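Local coordinates for histone fold protein (Methanopyrus kandleri, PDB 1F1E) that is an archaeal histone carrying two histone-fold repeats in one chain, which pair with each other and probably serve to bind and compact DNA, at residues F14-G19 and E76-E81; L70-V75 and T116-E121. One frame throughout, in Å; residues are numbered along the deposited sequence. Where two conformers were deposited one is given.

Interaction 1 (F14-G19 and E76-E81)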
loop_
_atom_site.group_PDB
_atom_site.type_symbol
_atom_site.label_atom_id
_atom_site.label_comp_id
_atom_site.label_asym_id
_atom_site.label_seq_id
_atom_site.Cartn_x
_atom_site.Cartn_y
_atom_site.Cartn_z
ATOM N N PHE A 14 -9.764 -5.118 16.799
ATOM C CA PHE A 14 -8.933 -3.906 16.950
ATOM C C PHE A 14 -8.368 -3.814 18.355
ATOM O O PHE A 14 -7.202 -3.484 18.574
ATOM C CB PHE A 14 -9.814 -2.710 16.647
ATOM C CG PHE A 14 -9.099 -1.396 16.664
ATOM C CD1 PHE A 14 -9.098 -0.598 17.768
ATOM C CD2 PHE A 14 -8.398 -0.971 15.537
ATOM C CE1 PHE A 14 -8.449 0.628 17.802
ATOM C CE2 PHE A 14 -7.731 0.214 15.574
ATOM C CZ PHE A 14 -7.754 1.015 16.692
ATOM N N ARG A 15 -9.241 -4.126 19.326
ATOM C CA ARG A 15 -8.814 -4.013 20.724
ATOM C C ARG A 15 -7.732 -5.006 21.097
ATOM O O ARG A 15 -6.927 -4.846 22.019
ATOM C CB ARG A 15 -10.078 -4.182 21.589
ATOM C CG ARG A 15 -10.265 -3.424 22.828
ATOM C CD ARG A 15 -11.527 -3.887 23.541
ATOM N NE ARG A 15 -12.610 -2.900 23.437
ATOM C CZ ARG A 15 -12.604 -1.788 24.177
ATOM N NH1 ARG A 15 -13.596 -0.918 24.074
ATOM N NH2 ARG A 15 -11.609 -1.532 25.017
ATOM N N GLN A 16 -7.572 -6.102 20.369
ATOM C CA GLN A 16 -6.482 -7.013 20.579
ATOM C C GLN A 16 -5.149 -6.311 20.434
ATOM O O GLN A 16 -4.160 -6.742 20.999
ATOM C CB GLN A 16 -6.442 -8.138 19.530
ATOM C CG GLN A 16 -7.583 -9.112 19.682
ATOM C CD GLN A 16 -7.762 -10.127 18.580
ATOM O OE1 GLN A 16 -8.661 -10.951 18.619
ATOM N NE2 GLN A 16 -6.908 -10.090 17.568
ATOM N N GLY A 17 -5.123 -5.215 19.681
ATOM C CA GLY A 17 -3.869 -4.523 19.508
ATOM C C GLY A 17 -3.689 -3.372 20.467
ATOM O O GLY A 17 -2.635 -2.726 20.386
ATOM N N ILE A 18 -4.636 -3.042 21.348
ATOM C CA ILE A 18 -4.399 -1.848 22.166
ATOM C C ILE A 18 -3.991 -2.186 23.582
ATOM O O ILE A 18 -3.956 -1.326 24.453
ATOM C CB ILE A 18 -5.606 -0.855 22.133
ATOM C CG1 ILE A 18 -6.813 -1.340 22.901
ATOM C CG2 ILE A 18 -5.848 -0.522 20.667
ATOM C CD1 ILE A 18 -8.111 -0.588 22.841
ATOM N N GLY A 19 -3.630 -3.398 23.940
ATOM C CA GLY A 19 -3.361 -3.793 25.295
ATOM C C GLY A 19 -4.510 -3.425 26.203
ATOM O O GLY A 19 -5.689 -3.628 25.928
ATOM N N GLU A 76 0.496 -14.885 8.924
ATOM C CA GLU A 76 0.347 -16.364 8.912
ATOM C C GLU A 76 0.179 -16.883 10.322
ATOM O O GLU A 76 -0.652 -17.769 10.518
ATOM C CB GLU A 76 1.531 -17.024 8.187
ATOM N N ASP A 77 0.907 -16.331 11.297
ATOM C CA ASP A 77 0.914 -16.671 12.693
ATOM C C ASP A 77 -0.238 -16.068 13.497
ATOM O O ASP A 77 -0.353 -16.410 14.685
ATOM C CB ASP A 77 2.229 -16.202 13.342
ATOM C CG ASP A 77 3.405 -17.060 12.933
ATOM O OD1 ASP A 77 3.226 -18.153 12.326
ATOM O OD2 ASP A 77 4.535 -16.610 13.263
ATOM N N TYR A 78 -1.073 -15.241 12.886
ATOM C CA TYR A 78 -2.192 -14.645 13.603
ATOM C C TYR A 78 -3.084 -15.708 14.227
ATOM O O TYR A 78 -3.566 -16.620 13.545
ATOM C CB TYR A 78 -3.013 -13.774 12.669
ATOM C CG TYR A 78 -4.227 -13.160 13.294
ATOM C CD1 TYR A 78 -4.114 -11.986 14.035
ATOM C CD2 TYR A 78 -5.482 -13.733 13.148
ATOM C CE1 TYR A 78 -5.208 -11.395 14.621
ATOM C CE2 TYR A 78 -6.617 -13.167 13.732
ATOM C CZ TYR A 78 -6.455 -11.992 14.459
ATOM O OH TYR A 78 -7.513 -11.365 15.062
ATOM N N ASP A 79 -3.365 -15.541 15.538
ATOM C CA ASP A 79 -4.175 -16.498 16.217
ATOM C C ASP A 79 -5.275 -15.819 17.071
ATOM O O ASP A 79 -5.809 -16.439 17.967
ATOM C CB ASP A 79 -3.375 -17.406 17.151
ATOM N N GLY A 80 -5.597 -14.586 16.749
ATOM C CA GLY A 80 -6.705 -13.881 17.373
ATOM C C GLY A 80 -8.051 -14.252 16.776
ATOM O O GLY A 80 -8.247 -15.240 16.050
ATOM N N GLU A 81 -9.049 -13.457 17.119
ATOM C CA GLU A 81 -10.392 -13.602 16.593
ATOM C C GLU A 81 -10.427 -13.443 15.077
ATOM O O GLU A 81 -9.788 -12.574 14.473
ATOM C CB GLU A 81 -11.326 -12.578 17.253
ATOM C CG GLU A 81 -12.767 -12.917 16.822
ATOM C CD GLU A 81 -13.834 -12.110 17.533
ATOM O OE1 GLU A 81 -13.447 -11.521 18.538
ATOM O OE2 GLU A 81 -15.027 -12.098 17.044
HETATM O O HOH W 1 -11.163 -11.035 20.075
#
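Gln16 reaches across to Tyr78 and Glu81, and through this one side chain the end of the first short helix of one histone fold meets the linker that leads into the second. In the pseudodimer that the two folds make within a single chain, Gln16 lies at the end of helix 7-15, while 76-81 runs ahead of helix 85-94. A type I turn from Arg15 to Ile18 carries the backbone away just here, leaving the glutamine to span the 7.6 Å between Gln16 CA and Gly80 CA.

From CB, which points at the linker, the chain leaves with CG anti to the carbonyl carbon (chi1 -70°) and runs on extended, which sets the amide against the linker. Gln16 CD lies 3.7 Å from Tyr78 OH. Beyond it the amide splits its two functions. Gln16 OE1 takes the backbone N-H of Glu81 at 2.9 Å from Glu81 N, in the carbonyl plane and on a lone pair, with an N-H...O angle of 163°; a water also donates to Gln16 OE1 and to Glu81 OE1. Gln16 NE2 donates to Tyr78 OH, which sits 16° out of the amide plane, and also to Glu117 OE2 of helix 102-129. Bonds from both ends thus fix the rotation of the amide.

Its partners are held in turn. Glu81 forms a salt bridge with Arg12, back on helix 7-15. The Tyr78 ring, with CG anti to its own backbone N, lies with one face against the linker backbone, Gly80 N being 3.4 Å above the Tyr78 ring plane and over its centre. Having accepted from Gln16, the phenol donates in turn: Tyr78 OH to Glu81 O at 2.6 Å.

Interaction 2 (L70-V75 and T116-E121)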
loop_
_atom_site.group_PDB
_atom_site.type_symbol
_atom_site.label_atom_id
_atom_site.label_comp_id
_atom_site.label_asym_id
_atom_site.label_seq_id
_atom_site.Cartn_x
_atom_site.Cartn_y
_atom_site.Cartn_z
ATOM N N LEU A 70 1.429 -4.981 1.300
ATOM C CA LEU A 70 0.927 -4.067 2.311
ATOM C C LEU A 70 1.802 -4.032 3.565
ATOM O O LEU A 70 1.550 -3.171 4.443
ATOM C CB LEU A 70 -0.506 -4.480 2.709
ATOM C CG LEU A 70 -1.488 -4.382 1.531
ATOM C CD1 LEU A 70 -2.814 -5.012 1.894
ATOM C CD2 LEU A 70 -1.673 -2.904 1.171
HETATM N N MSE A 71 2.746 -4.930 3.655
HETATM C CA MSE A 71 3.714 -5.001 4.756
HETATM C C MSE A 71 2.975 -5.233 6.089
HETATM O O MSE A 71 3.348 -4.780 7.137
HETATM C CB MSE A 71 4.671 -3.856 4.841
HETATM C CG MSE A 71 5.599 -3.764 3.586
HETATM SE SE MSE A 71 6.390 -2.110 3.588
HETATM C CE MSE A 71 4.912 -1.173 3.142
ATOM N N VAL A 72 1.935 -6.053 6.065
ATOM C CA VAL A 72 1.249 -6.469 7.275
ATOM C C VAL A 72 2.072 -7.587 7.914
ATOM O O VAL A 72 2.398 -8.613 7.272
ATOM C CB VAL A 72 -0.169 -6.950 6.943
ATOM C CG1 VAL A 72 -0.922 -7.428 8.157
ATOM C CG2 VAL A 72 -0.977 -5.811 6.274
ATOM N N GLU A 73 2.562 -7.464 9.146
ATOM C CA GLU A 73 3.402 -8.438 9.780
ATOM C C GLU A 73 2.558 -9.449 10.536
ATOM O O GLU A 73 1.510 -9.002 11.001
ATOM C CB GLU A 73 4.389 -7.832 10.799
ATOM C CG GLU A 73 5.171 -6.728 10.180
ATOM C CD GLU A 73 6.465 -7.277 9.573
ATOM O OE1 GLU A 73 7.002 -8.325 9.986
ATOM O OE2 GLU A 73 6.897 -6.587 8.641
ATOM N N GLY A 74 3.119 -10.631 10.583
ATOM C CA GLY A 74 2.566 -11.685 11.424
ATOM C C GLY A 74 1.225 -12.197 10.958
ATOM O O GLY A 74 0.443 -12.601 11.828
ATOM N N VAL A 75 0.968 -12.191 9.666
ATOM C CA VAL A 75 -0.325 -12.629 9.209
ATOM C C VAL A 75 -0.500 -14.136 9.369
ATOM O O VAL A 75 -1.510 -14.659 9.886
ATOM C CB VAL A 75 -0.556 -12.208 7.729
ATOM C CG1 VAL A 75 -1.855 -12.858 7.247
ATOM C CG2 VAL A 75 -0.569 -10.706 7.661
ATOM N N THR A 116 -6.256 -5.257 11.081
ATOM C CA THR A 116 -7.056 -4.501 12.040
ATOM C C THR A 116 -6.363 -4.426 13.424
ATOM O O THR A 116 -6.304 -3.338 13.972
ATOM C CB THR A 116 -8.440 -5.142 12.142
ATOM O OG1 THR A 116 -9.095 -5.090 10.897
ATOM C CG2 THR A 116 -9.354 -4.376 13.086
ATOM N N GLU A 117 -5.843 -5.554 13.882
ATOM C CA GLU A 117 -5.085 -5.592 15.112
ATOM C C GLU A 117 -3.868 -4.695 15.037
ATOM O O GLU A 117 -3.550 -3.939 15.937
ATOM C CB GLU A 117 -4.681 -7.049 15.355
ATOM C CG GLU A 117 -3.913 -7.261 16.654
ATOM C CD GLU A 117 -3.517 -8.731 16.722
ATOM O OE1 GLU A 117 -2.614 -9.167 15.995
ATOM O OE2 GLU A 117 -4.182 -9.377 17.536
ATOM N N GLU A 118 -3.170 -4.740 13.914
ATOM C CA GLU A 118 -2.012 -3.886 13.694
ATOM C C GLU A 118 -2.364 -2.397 13.694
ATOM O O GLU A 118 -1.642 -1.547 14.232
ATOM C CB GLU A 118 -1.335 -4.252 12.399
ATOM C CG GLU A 118 0.049 -3.745 12.229
ATOM C CD GLU A 118 0.546 -4.420 10.934
ATOM O OE1 GLU A 118 1.536 -5.158 10.940
ATOM O OE2 GLU A 118 -0.136 -4.158 9.923
ATOM N N LEU A 119 -3.531 -2.137 13.143
ATOM C CA LEU A 119 -4.022 -0.748 13.259
ATOM C C LEU A 119 -4.233 -0.332 14.697
ATOM O O LEU A 119 -3.927 0.815 15.060
ATOM C CB LEU A 119 -5.300 -0.638 12.458
ATOM C CG LEU A 119 -5.795 0.758 12.124
ATOM C CD1 LEU A 119 -4.847 1.418 11.093
ATOM C CD2 LEU A 119 -7.251 0.720 11.732
ATOM N N GLY A 120 -4.748 -1.234 15.513
ATOM C CA GLY A 120 -4.938 -0.956 16.916
ATOM C C GLY A 120 -3.589 -0.716 17.583
ATOM O O GLY A 120 -3.376 0.167 18.408
ATOM N N GLU A 121 -2.579 -1.501 17.224
ATOM C CA GLU A 121 -1.259 -1.258 17.791
ATOM C C GLU A 121 -0.731 0.118 17.437
ATOM O O GLU A 121 -0.129 0.833 18.248
ATOM C CB GLU A 121 -0.263 -2.283 17.278
ATOM C CG GLU A 121 -0.548 -3.689 17.700
ATOM C CD GLU A 121 0.336 -4.736 17.053
ATOM O OE1 GLU A 121 0.034 -5.922 17.242
ATOM O OE2 GLU A 121 1.406 -4.421 16.448
#
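Val72 and Glu73 meet the carboxylate of Glu118, which comes off the long central helix 102-129 of the second histone fold to catch the linker just after it leaves helix 60-70, the last helix of the first. At Met71, a selenomethionine, that helix is broken off by a Schellman motif: its positive phi turns the backbone out of the last turn and into the extended course of the next two residues. The side chain of Met71 leads away from Glu118 and packs on Pro149 of the second subunit. Met71 and Glu118 each have a second conformer, and the contacts told here are those of one.

Val72 follows, opposite Glu118 in register, with 7.6 Å between Val72 CA and Glu118 CA. Its contact is of hydrocarbon against a charged oxygen: Val72 CA and CG1 rest against Glu118 OE2, CG1 at 3.8 Å. The valine side chain also touches Leu111 and Arg114 of the long helix. OE2 has a stronger polar partner, for it forms a salt bridge with Lys150 of the second subunit, bringing the neighbouring chain to this junction.

At Glu73 the carboxylate of Glu118 takes hold of the backbone N-H. Glu118 gets there with CG anti to its backbone N (chi1 -163°) and an extended chain beyond, which carries the carboxylate straight out from the helix. Glu73 O is bonded to Arg114, so the long helix holds both polar groups of this residue's backbone. The acidic side chain bends at chi2 and turns off, leaving Glu73 OE2 6.0 Å from Glu118 OE1. Glu73 N meets Glu118 OE1 on its syn side at 3.1 Å, 16° out of the carboxylate plane and nearly straight at 168°.

In the fold
Interactions 1 and 2 tie down successive parts of the same linker between the two histone folds: residues 70-75 are held by the long helix 102-129, whereas the linker segment 76-81 is held by Gln16 at the end of helix 7-15. Their centres lie about 9 Å apart. They join directly where Gln16 NE2 approaches Glu117 OE2 at 2.8 Å, a probable hydrogen bond, so adjacent glutamates of one helix serve different contacts, Glu117 the first and Glu118 the second. Phe14 packs on the same helix, Phe14 CE2 lying 3.3 Å from Gly120 CA. Interaction 2 also reaches the second subunit, whereas no other chain of the assembly touches interaction 1.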